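Long-range contacts in aldehyde dehydrogenase (Burkholderia cenocepacia, PDB 4O6R), which probably oxidises aldehydes with NAD(P)+ as cofactor, and binds AMP in its nucleotide pocket: residues D21-G26 with T46-D51; S95-H100 with E183-S188; D81-N86 with L190-L195. All blocks are in the same frame, centred on the assembly; numbering follows the deposited sequence.

In the fold
All three contacts attach the N-terminal part of the chain to itself or to the nucleotide-binding domain around the AMP pocket. Contact 2 lies nearest the ligand: its segment 183-188 includes Glu183, which binds AMP, and the side chain of Ile184 is about 7 Å from the nucleotide. Contact 3 uses the same helix 187-199 further along, its centre 15 Å from that of contact 2, and joins it to helix 69-85, which precedes helix 87-98 of contact 2. Contact 1 is more peripheral, with centres 22 Å from contact 2 and 25 Å from contact 3. Its Thr46 side chain is about 12 Å from AMP.

Contact 1. Residues D21-G26 with T46-D51; sequences DAVDRG and TAADVD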
loop_
_atom_site.group_PDB
_atom_site.type_symbol
_atom_site.label_atom_id
_atom_site.label_comp_id
_atom_site.label_asym_id
_atom_site.label_seq_id
_atom_site.Cartn_x
_atom_site.Cartn_y
_atom_site.Cartn_z
ATOM N N ASP A 21 40.053 -11.805 -17.669
ATOM C CA ASP A 21 39.850 -12.437 -18.972
ATOM C C ASP A 21 38.881 -13.626 -18.826
ATOM O O ASP A 21 38.673 -14.141 -17.735
ATOM C CB ASP A 21 41.167 -12.952 -19.556
ATOM C CG ASP A 21 42.145 -11.844 -19.876
ATOM O OD1 ASP A 21 41.746 -10.694 -20.086
ATOM O OD2 ASP A 21 43.342 -12.133 -19.910
ATOM N N ALA A 22 38.288 -14.041 -19.937
ATOM C CA ALA A 22 37.473 -15.264 -19.975
ATOM C C ALA A 22 38.341 -16.507 -19.740
ATOM O O ALA A 22 39.499 -16.550 -20.126
ATOM C CB ALA A 22 36.760 -15.366 -21.303
ATOM N N VAL A 23 37.773 -17.511 -19.083
ATOM C CA VAL A 23 38.425 -18.805 -18.861
ATOM C C VAL A 23 39.071 -19.393 -20.134
ATOM O O VAL A 23 40.225 -19.815 -20.092
ATOM C CB VAL A 23 37.402 -19.799 -18.249
ATOM C CG1 VAL A 23 37.809 -21.253 -18.413
ATOM C CG2 VAL A 23 37.202 -19.467 -16.777
ATOM N N ASP A 24 38.334 -19.405 -21.252
ATOM C CA ASP A 24 38.853 -19.930 -22.540
ATOM C C ASP A 24 39.686 -18.900 -23.327
ATOM O O ASP A 24 40.174 -19.191 -24.403
ATOM C CB ASP A 24 37.697 -20.413 -23.422
ATOM C CG ASP A 24 36.939 -21.603 -22.819
ATOM O OD1 ASP A 24 37.421 -22.226 -21.843
ATOM O OD2 ASP A 24 35.840 -21.916 -23.327
ATOM N N ARG A 25 39.782 -17.678 -22.796
ATOM C CA ARG A 25 40.602 -16.614 -23.373
ATOM C C ARG A 25 40.035 -16.104 -24.709
ATOM O O ARG A 25 40.746 -15.456 -25.480
ATOM C CB ARG A 25 42.086 -17.048 -23.480
ATOM N N GLY A 26 38.755 -16.369 -24.960
ATOM C CA GLY A 26 38.086 -15.892 -26.157
ATOM C C GLY A 26 37.813 -14.396 -26.114
ATOM O O GLY A 26 37.710 -13.784 -25.034
ATOM N N THR A 46 31.896 -17.481 -21.603
ATOM C CA THR A 46 31.204 -18.731 -21.921
ATOM C C THR A 46 30.663 -19.299 -20.617
ATOM O O THR A 46 30.717 -18.634 -19.574
ATOM C CB THR A 46 32.152 -19.737 -22.587
ATOM O OG1 THR A 46 33.210 -20.124 -21.662
ATOM C CG2 THR A 46 32.725 -19.140 -23.824
ATOM N N ALA A 47 30.145 -20.519 -20.671
ATOM C CA ALA A 47 29.480 -21.131 -19.522
ATOM C C ALA A 47 30.342 -21.161 -18.266
ATOM O O ALA A 47 29.867 -20.861 -17.177
ATOM C CB ALA A 47 29.035 -22.536 -19.884
ATOM N N ALA A 48 31.619 -21.489 -18.416
ATOM C CA ALA A 48 32.520 -21.533 -17.260
ATOM C C ALA A 48 32.624 -20.174 -16.565
ATOM O O ALA A 48 32.781 -20.103 -15.345
ATOM C CB ALA A 48 33.894 -22.025 -17.682
ATOM N N ASP A 49 32.527 -19.094 -17.328
ATOM C CA ASP A 49 32.615 -17.753 -16.755
ATOM C C ASP A 49 31.320 -17.380 -16.064
ATOM O O ASP A 49 31.323 -16.789 -14.991
ATOM C CB ASP A 49 32.906 -16.729 -17.840
ATOM C CG ASP A 49 34.235 -16.992 -18.542
ATOM O OD1 ASP A 49 35.300 -16.859 -17.880
ATOM O OD2 ASP A 49 34.194 -17.352 -19.741
ATOM N N VAL A 50 30.207 -17.741 -16.682
ATOM C CA VAL A 50 28.927 -17.599 -16.008
ATOM C C VAL A 50 28.930 -18.349 -14.673
ATOM O O VAL A 50 28.458 -17.825 -13.660
ATOM C CB VAL A 50 27.761 -18.074 -16.890
ATOM C CG1 VAL A 50 26.471 -18.094 -16.096
ATOM C CG2 VAL A 50 27.642 -17.158 -18.092
ATOM N N ASP A 51 29.487 -19.554 -14.657
ATOM C CA ASP A 51 29.613 -20.290 -13.391
ATOM C C ASP A 51 30.413 -19.532 -12.326
ATOM O O ASP A 51 29.993 -19.430 -11.198
ATOM C CB ASP A 51 30.206 -21.689 -13.614
ATOM C CG ASP A 51 29.256 -22.619 -14.364
ATOM O OD1 ASP A 51 28.081 -22.254 -14.506
ATOM O OD2 ASP A 51 29.687 -23.699 -14.844
HETATM O O HOH W 1 36.829 -15.539 -16.098
HETATM O O HOH W 2 35.634 -18.637 -21.510
#
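A type I beta turn, Ala22 to Arg25, in the loop between strands 18-20 and 27-32, sits against the N-terminal end of helix 47-66. Asp49 joins the two. Its carboxylate works in two directions: OD1 faces the turn, while OD2 turns back to its own helix. The tight part is the bond from Val23 N to Asp49 OD1, 2.8 Å long and nearly straight at 169°, received on the syn lone pair. Asp49 OD2 uses its anti lone pair to accept from Thr46 N at 3.0 Å. The side chain of the third helical residue thus accepts from the N-H of the N-cap residue, while the Thr46 side chain makes no capping bond. An aspartate suits this place because a short carboxylate can grip two backbone N-H groups at once, and the helix N-terminus would probably stabilise its negative charge.

Ala22 offers only a methyl, small enough to lie beside the carboxylate. Val23 slides past Asp49 in the opposite sense, and with CG1 anti to the backbone N (chi1 161°) that branch reaches Ala48 CB at 4.1 Å, a modest apolar touch beside exposed Val23.

Two waters make the remaining links, with the exposed Val23 and Asp24 on the looser, solvent side. One molecule donates to both Asp21 O and Asp49 OD1, bridging the start of the loop to the helix. Asp24 brings its carboxylate across the Thr46 side chain at about a right angle, yet OD2 stays 3.6 Å from Thr46 OG1. A second water links the backbone of the turn to the helix start: it accepts from Asp24 N, lies 2.8 Å from Thr46 OG1, and donates to Asp49 OD2 at 2.6 Å.

Contact 2. Residues S95-H100 with E183-S188; sequences SLDTGH and EITPLS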
loop_
_atom_site.group_PDB
_atom_site.type_symbol
_atom_site.label_atom_id
_atom_site.label_comp_id
_atom_site.label_asym_id
_atom_site.label_seq_id
_atom_site.Cartn_x
_atom_site.Cartn_y
_atom_site.Cartn_z
ATOM N N SER A 95 27.849 6.623 -27.273
ATOM C CA SER A 95 27.727 7.019 -28.686
ATOM C C SER A 95 28.683 6.269 -29.611
ATOM O O SER A 95 28.310 5.901 -30.713
ATOM C CB SER A 95 27.908 8.536 -28.881
ATOM O OG SER A 95 26.810 9.241 -28.298
ATOM N N LEU A 96 29.907 6.054 -29.165
ATOM C CA LEU A 96 30.916 5.369 -29.965
ATOM C C LEU A 96 30.477 3.937 -30.287
ATOM O O LEU A 96 30.609 3.479 -31.421
ATOM C CB LEU A 96 32.239 5.344 -29.206
ATOM C CG LEU A 96 33.479 4.877 -29.950
ATOM C CD1 LEU A 96 33.904 5.874 -31.016
ATOM C CD2 LEU A 96 34.623 4.630 -28.966
ATOM N N ASP A 97 29.931 3.274 -29.279
ATOM C CA ASP A 97 29.578 1.860 -29.309
ATOM C C ASP A 97 28.217 1.608 -29.974
ATOM O O ASP A 97 28.034 0.639 -30.696
ATOM C CB ASP A 97 29.530 1.386 -27.836
ATOM C CG ASP A 97 29.634 -0.107 -27.679
ATOM O OD1 ASP A 97 29.885 -0.810 -28.685
ATOM O OD2 ASP A 97 29.472 -0.566 -26.530
ATOM N N THR A 98 27.255 2.475 -29.720
ATOM C CA THR A 98 25.878 2.225 -30.141
ATOM C C THR A 98 25.464 2.947 -31.408
ATOM O O THR A 98 24.543 2.513 -32.067
ATOM C CB THR A 98 24.881 2.692 -29.087
ATOM O OG1 THR A 98 25.018 4.108 -28.895
ATOM C CG2 THR A 98 25.099 1.961 -27.810
ATOM N N GLY A 99 26.133 4.061 -31.720
ATOM C CA GLY A 99 25.691 4.939 -32.778
ATOM C C GLY A 99 24.694 6.013 -32.362
ATOM O O GLY A 99 24.305 6.814 -33.196
ATOM N N HIS A 100 24.252 6.045 -31.112
ATOM C CA HIS A 100 23.333 7.085 -30.686
ATOM C C HIS A 100 24.010 8.423 -30.878
ATOM O O HIS A 100 25.172 8.552 -30.506
ATOM C CB HIS A 100 23.010 6.970 -29.221
ATOM C CG HIS A 100 22.319 5.698 -28.833
ATOM N ND1 HIS A 100 21.905 5.450 -27.541
ATOM C CD2 HIS A 100 22.028 4.584 -29.541
ATOM C CE1 HIS A 100 21.370 4.247 -27.472
ATOM N NE2 HIS A 100 21.416 3.702 -28.678
ATOM N N GLU A 183 26.830 -8.266 -26.427
ATOM C CA GLU A 183 28.214 -8.293 -26.889
ATOM C C GLU A 183 28.436 -7.312 -28.033
ATOM O O GLU A 183 29.568 -6.995 -28.340
ATOM C CB GLU A 183 28.645 -9.718 -27.292
ATOM C CG GLU A 183 28.035 -10.267 -28.567
ATOM C CD GLU A 183 26.601 -10.749 -28.453
ATOM O OE1 GLU A 183 25.924 -10.602 -27.396
ATOM O OE2 GLU A 183 26.165 -11.323 -29.474
ATOM N N ILE A 184 27.343 -6.841 -28.647
ATOM C CA ILE A 184 27.408 -5.806 -29.694
ATOM C C ILE A 184 27.770 -4.437 -29.104
ATOM O O ILE A 184 28.433 -3.632 -29.783
ATOM C CB ILE A 184 26.055 -5.665 -30.465
ATOM C CG1 ILE A 184 25.555 -7.015 -30.997
ATOM C CG2 ILE A 184 26.188 -4.677 -31.622
ATOM C CD1 ILE A 184 26.607 -7.817 -31.694
ATOM N N THR A 185 27.302 -4.156 -27.879
ATOM C CA THR A 185 27.468 -2.840 -27.260
ATOM C C THR A 185 27.771 -2.983 -25.769
ATOM O O THR A 185 26.953 -2.597 -24.929
ATOM C CB THR A 185 26.170 -2.004 -27.380
ATOM O OG1 THR A 185 25.074 -2.713 -26.763
ATOM C CG2 THR A 185 25.849 -1.723 -28.811
ATOM N N PRO A 186 28.915 -3.593 -25.419
ATOM C CA PRO A 186 29.132 -3.937 -24.003
ATOM C C PRO A 186 29.861 -2.857 -23.208
ATOM O O PRO A 186 30.039 -2.986 -22.006
ATOM C CB PRO A 186 30.046 -5.157 -24.097
ATOM C CG PRO A 186 30.876 -4.872 -25.305
ATOM C CD PRO A 186 29.883 -4.283 -26.292
ATOM N N LEU A 187 30.340 -1.829 -23.878
ATOM C CA LEU A 187 31.397 -1.016 -23.268
ATOM C C LEU A 187 30.931 -0.129 -22.094
ATOM O O LEU A 187 31.606 -0.051 -21.055
ATOM C CB LEU A 187 32.105 -0.206 -24.335
ATOM C CG LEU A 187 32.828 -1.054 -25.389
ATOM C CD1 LEU A 187 33.427 -0.179 -26.455
ATOM C CD2 LEU A 187 33.912 -1.913 -24.750
ATOM N N SER A 188 29.765 0.495 -22.223
ATOM C CA SER A 188 29.277 1.376 -21.161
ATOM C C SER A 188 28.932 0.583 -19.888
ATOM O O SER A 188 29.133 1.073 -18.777
ATOM C CB SER A 188 28.115 2.233 -21.689
ATOM O OG SER A 188 26.982 1.423 -21.946
HETATM O O HOH W 3 28.079 0.742 -24.644
#
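Asp97, in the last turn of helix 87-98, carries this buried contact almost alone. Its CB is directed at residues 183-188, and CG stands anti to the backbone N (chi1 -161°), so the carboxylate extends across to the other segment. There CG packs against Thr185 CA at 3.5 Å. OD1 lies beside Ile184 O, two acceptors that share no hydrogen, whereas OD2 goes on toward the N-terminal end of helix 187-199. It passes Pro186 N, which has no hydrogen to give, and accepts from Leu187 N at 3.1 Å. That bond, with an N-H...O angle of 162°, meets OD2 nearly along its C-O axis. A water adds a second grip, donating to Asp97 OD2 at 2.7 Å and accepting from Ser188 N at 3.0 Å. The helix N-terminus thus meets a carboxylate directly and through water, and its dipole would be expected to favour the ionised form.

The hydrocarbon parts close round the acid. Leu187 sets CB 3.4 Å from Asp97 OD2, with CG just beyond, and also packs on strand 37-43. The side chains of Thr98 and Thr185 cross at about a right angle, their methyls CG2 to CG2 at 3.9 Å; the Thr98 hydroxyl bonds to Glu94 O and accepts from His100 N, forming an ST turn where the helix ends. Gly99, with positive phi, turns the chain out of the helix.

The loop so held contains Glu183, salt-bridged to Lys180; both bind AMP, as the matching lysine and glutamate grip the adenosine ribose in the nucleotide-binding domain of aldehyde dehydrogenases.

Contact 3. Residues D81-N86 with L190-L195; sequences DAIEAN and LRIVEL
Helix 81-85 crosses segment 190-195 of helix 187-199 at 124°, with an axis separation of 10.6 Å. The second helix is the connection of a beta-alpha-beta crossover between parallel strands 176-180 and 206-208 of the nucleotide-binding domain, so the contact sets an N-terminal helix against the outer side of that unit.

Its buried part is aliphatic. Ile83 and Ile192 cross obliquely, Ile192 CD1 resting on CD1 and CG1 of Ile83, 3.8 Å from CD1; Ile83 also packs on helix 102-123, and Ile192 on helix 159-172. Isoleucine suits this place because its long CD1 branch reaches the other helix while the chain stays wholly apolar. Leu195 points at the first helix, its CD1 4.2 Å from Ile83 CG1. The backbones come nearest at Ala82, its CA 6.9 Å from Leu195 CA, and its methyl leaves the reach across to Leu195.

Toward the partly exposed side the contact turns polar. Asn86, the first residue to leave the helix, folds its amide back: ND2 donates to Ala82 O at 2.8 Å, fixing the group's rotation and leaving OD1 directed at Arg191. The bond from Arg191 NH2 to Asn86 OD1 is weak, 3.2 Å long with a 137° angle, and the amide and guanidinium planes stand 85° apart. The long arginine chain, with CG anti to the backbone N, reaches Asn86, and its bend at chi2 redirects the guanidinium; the other terminal nitrogen, NH1, is salt-bridged to Glu194 OE1 at 2.8 Å and to Glu198. Leu195 CD2 lies over the guanidinium rim on one face and, tip to tip, comes within 3.7 Å of Asn86 ND2.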
loop_
_atom_site.group_PDB
_atom_site.type_symbol
_atom_site.label_atom_id
_atom_site.label_comp_id
_atom_site.label_asym_id
_atom_site.label_seq_id
_atom_site.Cartn_x
_atom_site.Cartn_y
_atom_site.Cartn_z
ATOM N N ASP A 81 25.281 9.660 -8.544
ATOM C CA ASP A 81 26.117 10.861 -8.557
ATOM C C ASP A 81 27.350 10.663 -9.402
ATOM O O ASP A 81 27.743 11.563 -10.137
ATOM C CB ASP A 81 26.550 11.252 -7.144
ATOM C CG ASP A 81 25.423 11.867 -6.330
ATOM O OD1 ASP A 81 24.415 12.346 -6.909
ATOM O OD2 ASP A 81 25.574 11.903 -5.094
ATOM N N ALA A 82 27.978 9.504 -9.280
ATOM C CA ALA A 82 29.216 9.213 -10.044
ATOM C C ALA A 82 28.949 9.195 -11.566
ATOM O O ALA A 82 29.757 9.664 -12.383
ATOM C CB ALA A 82 29.805 7.889 -9.595
ATOM N N ILE A 83 27.810 8.640 -11.944
ATOM C CA ILE A 83 27.398 8.656 -13.345
ATOM C C ILE A 83 27.292 10.091 -13.837
ATOM O O ILE A 83 27.898 10.461 -14.868
ATOM C CB ILE A 83 26.069 7.899 -13.544
ATOM C CG1 ILE A 83 26.299 6.401 -13.333
ATOM C CG2 ILE A 83 25.467 8.182 -14.922
ATOM C CD1 ILE A 83 25.008 5.597 -13.113
ATOM N N GLU A 84 26.583 10.923 -13.081
ATOM C CA GLU A 84 26.458 12.327 -13.451
ATOM C C GLU A 84 27.809 13.037 -13.518
ATOM O O GLU A 84 28.038 13.820 -14.443
ATOM C CB GLU A 84 25.488 13.062 -12.533
ATOM C CG GLU A 84 24.052 12.643 -12.841
ATOM C CD GLU A 84 23.002 13.139 -11.843
ATOM O OE1 GLU A 84 23.364 13.685 -10.778
ATOM O OE2 GLU A 84 21.801 12.920 -12.111
ATOM N N ALA A 85 28.698 12.757 -12.566
ATOM C CA ALA A 85 30.067 13.318 -12.591
ATOM C C ALA A 85 30.861 12.882 -13.816
ATOM O O ALA A 85 31.836 13.531 -14.183
ATOM C CB ALA A 85 30.826 12.953 -11.326
ATOM N N ASN A 86 30.471 11.775 -14.422
ATOM C CA ASN A 86 31.123 11.231 -15.603
ATOM C C ASN A 86 30.273 11.334 -16.860
ATOM O O ASN A 86 30.475 10.567 -17.803
ATOM C CB ASN A 86 31.489 9.767 -15.344
ATOM C CG ASN A 86 32.665 9.627 -14.401
ATOM O OD1 ASN A 86 33.811 9.793 -14.820
ATOM N ND2 ASN A 86 32.402 9.386 -13.123
ATOM N N LEU A 190 30.531 -2.095 -18.772
ATOM C CA LEU A 190 31.800 -2.319 -18.112
ATOM C C LEU A 190 32.263 -1.049 -17.355
ATOM O O LEU A 190 32.850 -1.146 -16.291
ATOM C CB LEU A 190 32.832 -2.793 -19.141
ATOM C CG LEU A 190 32.499 -4.131 -19.798
ATOM C CD1 LEU A 190 33.626 -4.557 -20.717
ATOM C CD2 LEU A 190 32.312 -5.212 -18.747
ATOM N N ARG A 191 32.007 0.140 -17.898
ATOM C CA ARG A 191 32.299 1.374 -17.163
ATOM C C ARG A 191 31.389 1.556 -15.947
ATOM O O ARG A 191 31.845 1.981 -14.891
ATOM C CB ARG A 191 32.210 2.599 -18.087
ATOM C CG ARG A 191 32.547 3.950 -17.450
ATOM C CD ARG A 191 33.924 3.980 -16.796
ATOM N NE ARG A 191 34.210 5.305 -16.211
ATOM C CZ ARG A 191 34.848 5.535 -15.067
ATOM N NH1 ARG A 191 35.331 4.531 -14.326
ATOM N NH2 ARG A 191 35.018 6.793 -14.658
ATOM N N ILE A 192 30.102 1.216 -16.092
ATOM C CA ILE A 192 29.180 1.272 -14.966
ATOM C C ILE A 192 29.678 0.397 -13.814
ATOM O O ILE A 192 29.689 0.839 -12.670
ATOM C CB ILE A 192 27.754 0.866 -15.387
ATOM C CG1 ILE A 192 27.131 1.964 -16.227
ATOM C CG2 ILE A 192 26.854 0.541 -14.190
ATOM C CD1 ILE A 192 26.937 3.281 -15.477
ATOM N N VAL A 193 30.069 -0.844 -14.087
ATOM C CA VAL A 193 30.453 -1.716 -12.982
ATOM C C VAL A 193 31.752 -1.257 -12.365
ATOM O O VAL A 193 31.970 -1.470 -11.164
ATOM C CB VAL A 193 30.452 -3.216 -13.350
ATOM C CG1 VAL A 193 31.653 -3.567 -14.205
ATOM C CG2 VAL A 193 30.426 -4.067 -12.093
ATOM N N GLU A 194 32.619 -0.642 -13.167
ATOM C CA GLU A 194 33.824 0.001 -12.642
ATOM C C GLU A 194 33.454 1.114 -11.654
ATOM O O GLU A 194 34.049 1.210 -10.571
ATOM C CB GLU A 194 34.696 0.566 -13.780
ATOM C CG GLU A 194 36.068 0.992 -13.292
ATOM C CD GLU A 194 36.939 1.513 -14.388
ATOM O OE1 GLU A 194 36.423 2.127 -15.355
ATOM O OE2 GLU A 194 38.157 1.303 -14.260
ATOM N N LEU A 195 32.470 1.945 -12.014
ATOM C CA LEU A 195 32.001 2.986 -11.090
ATOM C C LEU A 195 31.399 2.373 -9.839
ATOM O O LEU A 195 31.629 2.877 -8.749
ATOM C CB LEU A 195 30.978 3.938 -11.733
ATOM C CG LEU A 195 31.522 4.802 -12.867
ATOM C CD1 LEU A 195 30.432 5.575 -13.597
ATOM C CD2 LEU A 195 32.560 5.756 -12.331
#